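Local structure of Lmo2119 protein (Listeria monocytogenes serovar 1/2a, 5HQH) at residues V20-D23 with Y28-G31; R44-S49 with D81-K86. The protein is of unknown function, this chain being a YbbR-like domain cut from a longer protein that carries a signal sequence. All coordinates share one frame; numbering follows the deposited sequence. Where two conformers were deposited one is given.

Interaction 1: V20-D23 with Y28-G31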
loop_
_atom_site.group_PDB
_atom_site.type_symbol
_atom_site.label_atom_id
_atom_site.label_comp_id
_atom_site.label_asym_id
_atom_site.label_seq_id
_atom_site.Cartn_x
_atom_site.Cartn_y
_atom_site.Cartn_z
ATOM N N VAL A 20 2.748 -6.074 -0.952
ATOM C CA VAL A 20 2.913 -6.088 -2.400
ATOM C C VAL A 20 2.468 -7.442 -2.950
ATOM O O VAL A 20 3.009 -8.451 -2.567
ATOM C CB VAL A 20 4.389 -5.852 -2.821
ATOM C CG1 VAL A 20 4.434 -5.534 -4.322
ATOM C CG2 VAL A 20 5.026 -4.732 -2.019
ATOM N N TYR A 21 1.500 -7.422 -3.866
ATOM C CA TYR A 21 0.889 -8.606 -4.429
ATOM C C TYR A 21 1.261 -8.731 -5.889
ATOM O O TYR A 21 1.165 -7.763 -6.638
ATOM C CB TYR A 21 -0.636 -8.529 -4.281
ATOM C CG TYR A 21 -1.127 -8.284 -2.892
ATOM C CD1 TYR A 21 -0.727 -9.063 -1.825
ATOM C CD2 TYR A 21 -2.064 -7.280 -2.637
ATOM C CE1 TYR A 21 -1.231 -8.818 -0.528
ATOM C CE2 TYR A 21 -2.561 -7.038 -1.377
ATOM C CZ TYR A 21 -2.155 -7.799 -0.317
ATOM O OH TYR A 21 -2.689 -7.518 0.966
ATOM N N TYR A 22 1.690 -9.931 -6.277
ATOM C CA TYR A 22 2.168 -10.214 -7.633
ATOM C C TYR A 22 2.507 -11.664 -7.783
ATOM O O TYR A 22 2.370 -12.426 -6.827
ATOM C CB TYR A 22 3.380 -9.340 -7.976
ATOM C CG TYR A 22 4.617 -9.523 -7.165
ATOM C CD1 TYR A 22 4.826 -8.814 -5.987
ATOM C CD2 TYR A 22 5.639 -10.354 -7.596
ATOM C CE1 TYR A 22 6.013 -8.930 -5.271
ATOM C CE2 TYR A 22 6.818 -10.456 -6.899
ATOM C CZ TYR A 22 6.993 -9.755 -5.739
ATOM O OH TYR A 22 8.202 -9.826 -5.054
ATOM N N ASP A 23 2.933 -12.061 -8.982
ATOM C CA ASP A 23 3.386 -13.429 -9.264
ATOM C C ASP A 23 4.751 -13.628 -8.634
ATOM O O ASP A 23 5.775 -13.351 -9.251
ATOM C CB ASP A 23 3.394 -13.641 -10.773
ATOM C CG ASP A 23 4.025 -14.936 -11.207
ATOM O OD1 ASP A 23 4.408 -15.773 -10.382
ATOM O OD2 ASP A 23 4.121 -15.145 -12.423
ATOM N N TYR A 28 10.239 -10.864 -9.005
ATOM C CA TYR A 28 10.645 -10.184 -7.766
ATOM C C TYR A 28 10.493 -8.699 -8.032
ATOM O O TYR A 28 10.906 -8.221 -9.096
ATOM C CB TYR A 28 12.071 -10.543 -7.316
ATOM C CG TYR A 28 12.340 -9.915 -5.976
ATOM C CD1 TYR A 28 11.638 -10.340 -4.863
ATOM C CD2 TYR A 28 13.147 -8.805 -5.848
ATOM C CE1 TYR A 28 11.786 -9.742 -3.621
ATOM C CE2 TYR A 28 13.315 -8.202 -4.605
ATOM C CZ TYR A 28 12.628 -8.670 -3.505
ATOM O OH TYR A 28 12.791 -8.066 -2.252
ATOM N N ILE A 29 9.870 -7.973 -7.114
ATOM C CA ILE A 29 9.603 -6.537 -7.371
ATOM C C ILE A 29 10.337 -5.662 -6.345
ATOM O O ILE A 29 10.166 -5.856 -5.159
ATOM C CB ILE A 29 8.069 -6.269 -7.455
ATOM C CG1 ILE A 29 7.431 -7.151 -8.541
ATOM C CG2 ILE A 29 7.783 -4.797 -7.737
ATOM C CD1 ILE A 29 5.932 -6.975 -8.735
ATOM N N SER A 30 11.178 -4.728 -6.833
ATOM C CA SER A 30 11.931 -3.808 -6.021
ATOM C C SER A 30 11.351 -2.415 -6.263
ATOM O O SER A 30 10.572 -2.207 -7.193
ATOM C CB SER A 30 13.418 -3.882 -6.362
ATOM O OG SER A 30 13.641 -3.629 -7.728
ATOM N N GLY A 31 11.720 -1.492 -5.401
ATOM C CA GLY A 31 11.286 -0.105 -5.531
ATOM C C GLY A 31 10.125 0.367 -4.665
ATOM O O GLY A 31 9.982 1.585 -4.501
#

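Interaction 2: R44-S49 with D81-K86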
loop_
_atom_site.group_PDB
_atom_site.type_symbol
_atom_site.label_atom_id
_atom_site.label_comp_id
_atom_site.label_asym_id
_atom_site.label_seq_id
_atom_site.Cartn_x
_atom_site.Cartn_y
_atom_site.Cartn_z
ATOM N N ARG A 44 -15.014 9.800 15.158
ATOM C CA ARG A 44 -13.995 9.576 16.177
ATOM C C ARG A 44 -13.767 8.133 16.620
ATOM O O ARG A 44 -12.606 7.691 16.686
ATOM C CB ARG A 44 -14.283 10.449 17.400
ATOM C CG ARG A 44 -13.300 10.188 18.520
ATOM C CD ARG A 44 -13.108 11.375 19.407
ATOM N NE ARG A 44 -12.247 11.000 20.519
ATOM C CZ ARG A 44 -10.919 11.043 20.533
ATOM N NH1 ARG A 44 -10.208 11.436 19.480
ATOM N NH2 ARG A 44 -10.297 10.696 21.646
ATOM N N SER A 45 -14.829 7.389 16.893
ATOM C CA SER A 45 -14.674 6.050 17.387
ATOM C C SER A 45 -13.978 5.162 16.357
ATOM O O SER A 45 -13.163 4.312 16.715
ATOM C CB SER A 45 -16.015 5.432 17.770
ATOM O OG SER A 45 -16.856 5.236 16.649
ATOM N N ILE A 46 -14.348 5.336 15.089
ATOM C CA ILE A 46 -13.801 4.540 13.994
ATOM C C ILE A 46 -12.360 4.928 13.686
ATOM O O ILE A 46 -11.503 4.042 13.468
ATOM C CB ILE A 46 -14.719 4.654 12.747
ATOM C CG1 ILE A 46 -16.149 4.213 13.138
ATOM C CG2 ILE A 46 -14.198 3.788 11.613
ATOM C CD1 ILE A 46 -17.164 4.285 12.023
ATOM N N VAL A 47 -12.068 6.231 13.676
ATOM C CA VAL A 47 -10.675 6.693 13.482
ATOM C C VAL A 47 -9.775 6.147 14.593
ATOM O O VAL A 47 -8.683 5.621 14.352
ATOM C CB VAL A 47 -10.575 8.233 13.418
ATOM C CG1 VAL A 47 -9.121 8.711 13.486
ATOM C CG2 VAL A 47 -11.227 8.771 12.159
ATOM N N GLN A 48 -10.234 6.274 15.828
ATOM C CA GLN A 48 -9.430 5.835 16.938
ATOM C C GLN A 48 -9.208 4.314 16.973
ATOM O O GLN A 48 -8.112 3.869 17.326
ATOM C CB GLN A 48 -9.981 6.370 18.258
ATOM C CG GLN A 48 -9.846 7.885 18.363
ATOM C CD GLN A 48 -8.407 8.367 18.285
ATOM O OE1 GLN A 48 -7.503 7.792 18.899
ATOM N NE2 GLN A 48 -8.186 9.395 17.494
ATOM N N SER A 49 -10.214 3.522 16.603
ATOM C CA SER A 49 -10.039 2.080 16.555
ATOM C C SER A 49 -9.043 1.716 15.473
ATOM O O SER A 49 -8.207 0.848 15.670
ATOM C CB SER A 49 -11.378 1.368 16.321
ATOM O OG SER A 49 -11.194 -0.025 16.091
ATOM N N ASP A 81 -15.808 1.680 5.945
ATOM C CA ASP A 81 -16.374 2.490 4.875
ATOM C C ASP A 81 -16.724 3.921 5.313
ATOM O O ASP A 81 -17.066 4.734 4.463
ATOM C CB ASP A 81 -17.585 1.804 4.208
ATOM C CG ASP A 81 -18.837 1.921 4.975
ATOM O OD1 ASP A 81 -18.814 1.944 6.228
ATOM O OD2 ASP A 81 -19.896 1.963 4.285
ATOM N N ARG A 82 -16.638 4.200 6.613
ATOM C CA ARG A 82 -16.925 5.531 7.142
ATOM C C ARG A 82 -15.686 6.419 7.215
ATOM O O ARG A 82 -15.771 7.548 7.652
ATOM C CB ARG A 82 -17.554 5.416 8.527
ATOM C CG ARG A 82 -18.879 4.671 8.575
ATOM C CD ARG A 82 -19.944 5.350 7.727
ATOM N NE ARG A 82 -19.978 4.821 6.367
ATOM C CZ ARG A 82 -20.472 5.475 5.321
ATOM N NH1 ARG A 82 -20.941 6.698 5.458
ATOM N NH2 ARG A 82 -20.475 4.912 4.119
ATOM N N LEU A 83 -14.532 5.896 6.810
ATOM C CA LEU A 83 -13.290 6.699 6.796
ATOM C C LEU A 83 -12.866 7.212 5.430
ATOM O O LEU A 83 -13.109 6.566 4.399
ATOM C CB LEU A 83 -12.121 5.880 7.346
ATOM C CG LEU A 83 -12.276 5.421 8.784
ATOM C CD1 LEU A 83 -11.043 4.664 9.240
ATOM C CD2 LEU A 83 -12.546 6.591 9.737
ATOM N N LYS A 84 -12.283 8.407 5.421
ATOM C CA LYS A 84 -11.621 8.955 4.219
ATOM C C LYS A 84 -10.151 8.628 4.470
ATOM O O LYS A 84 -9.650 8.848 5.571
ATOM C CB LYS A 84 -11.800 10.460 4.075
ATOM C CG LYS A 84 -13.203 10.934 3.703
ATOM C CD LYS A 84 -13.254 12.458 3.526
ATOM C CE LYS A 84 -14.684 12.985 3.466
ATOM N NZ LYS A 84 -14.731 14.452 3.196
ATOM N N VAL A 85 -9.473 8.087 3.468
ATOM C CA VAL A 85 -8.093 7.662 3.632
ATOM C C VAL A 85 -7.217 8.140 2.492
ATOM O O VAL A 85 -7.635 8.102 1.328
ATOM C CB VAL A 85 -7.996 6.102 3.692
ATOM C CG1 VAL A 85 -6.588 5.662 3.994
ATOM C CG2 VAL A 85 -8.966 5.535 4.728
ATOM N N LYS A 86 -6.010 8.596 2.822
ATOM C CA LYS A 86 -5.029 8.919 1.757
ATOM C C LYS A 86 -3.670 8.440 2.219
ATOM O O LYS A 86 -3.391 8.330 3.418
ATOM C CB LYS A 86 -4.973 10.374 1.302
ATOM C CG LYS A 86 -4.716 11.337 2.422
ATOM C CD LYS A 86 -4.528 12.751 1.893
ATOM C CE LYS A 86 -4.518 13.717 3.057
ATOM N NZ LYS A 86 -4.051 15.080 2.660
#

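Interaction 1: V20-D23 with Y28-G31
The phenol of Tyr22 reaches across to Ile29 and is held there by one hydrogen bond and one CH-pi contact. In the hydrogen bond the backbone N of Ile29 donates to OH of Tyr22 over 3.2 Å, moderately bent at 151°. CA of Tyr22 and CA of Ile29 are 8.3 Å apart, a separation that a para-hydroxylated ring can span to reach the backbone N-H of Ile29.

The apolar part is a CH-pi contact. In the conformer described, CD1 of Ile29 lies over one face of the Tyr22 ring, 3.5 Å from its centroid and nearest to CG at 3.3 Å. The straight CB-CG1-CD1 arm (chi2 -179°) lies along the ring, the two side chains running in opposite senses.

Strands 9-21 and 27-30, joined by a short connection, are not paired with each other in the mixed sheet of this YbbR-like domain; strand 27-30 pairs with strand 84-98 instead, and between segments 20-23 and 28-31 the link is made by side chains and the Tyr22 hydroxyl. Leu62 touches both Tyr22 and Ile29, and Val94 and Val96 pack on Ile29.

At the exposed margin, CD1 of Tyr28 passes 3.5 Å from OH of Tyr22, the two side chains crossing at a slant.

Interaction 2: R44-S49 with D81-K86
Leu83 presses its branched end against Ile46 and Val47, two neighbouring residues on helix 44-53, in a purely apolar contact. Its CD2 methyl is the main point of touch: it lies 3.5 Å from CG2 of Val47 and 3.8 Å from CG2 of Ile46. With CG of Leu83 anti to the carbonyl carbon (chi1 -61°), the side chain extends from the loop toward the helix and meets both beta-branched residues obliquely. Branching at CB suits Ile46 and Val47, since each offers a methyl close to the helix backbone; Val47, the buried one of the pair, also packs on Asp9 and Glu11 of strand 9-21.

A second apolar touch is made by the longer arm of Ile46, whose CD1 comes 3.7 Å from CB of Arg82. The two side chains run side by side here, and the arginine contributes only its aliphatic root.

Beyond that root the arginine bends at chi2 and chi3, and its guanidinium turns away from the helix to Asp81 in a polar interaction within the loop. In the conformer described, NE of Arg82 donates to OD1 of Asp81 at 3.1 Å, and NH2 of Arg82 to OD2 of Asp81 at 3.0 Å, a side-on, two-nitrogen salt bridge. The acceptors lie in or near the guanidinium plane, yet the donors come from above the carboxylate plane.

Helix 44-53 links strands 35-42 and 57-61, which both pair with strand 9-21; by packing on Ile46 and Val47, Leu83 joins this connecting helix to the loop leading into strand 84-98 of the mixed sheet in the YbbR-like domain.

From the N terminus the chain runs along strand 9-21, and interaction 1 closes a short loop, with four residues between its segments, joining the end of that strand to strand 27-30. After strand 35-42, interaction 2 opens at helix 44-53 and closes a longer loop of 31 residues, spanning strands 57-61 and 68-77; it ties the helix to the loop before strand 84-98. The two follow in series, neither nested nor crossed. They lie on opposite sides of the chain's centre, the centres of interactions 1 and 2 about 28 Å apart, and do not touch. Strand 84-98 relates them: it begins within segment 81-86, pairs with strand 35-42, and farther along pairs with strand 27-30.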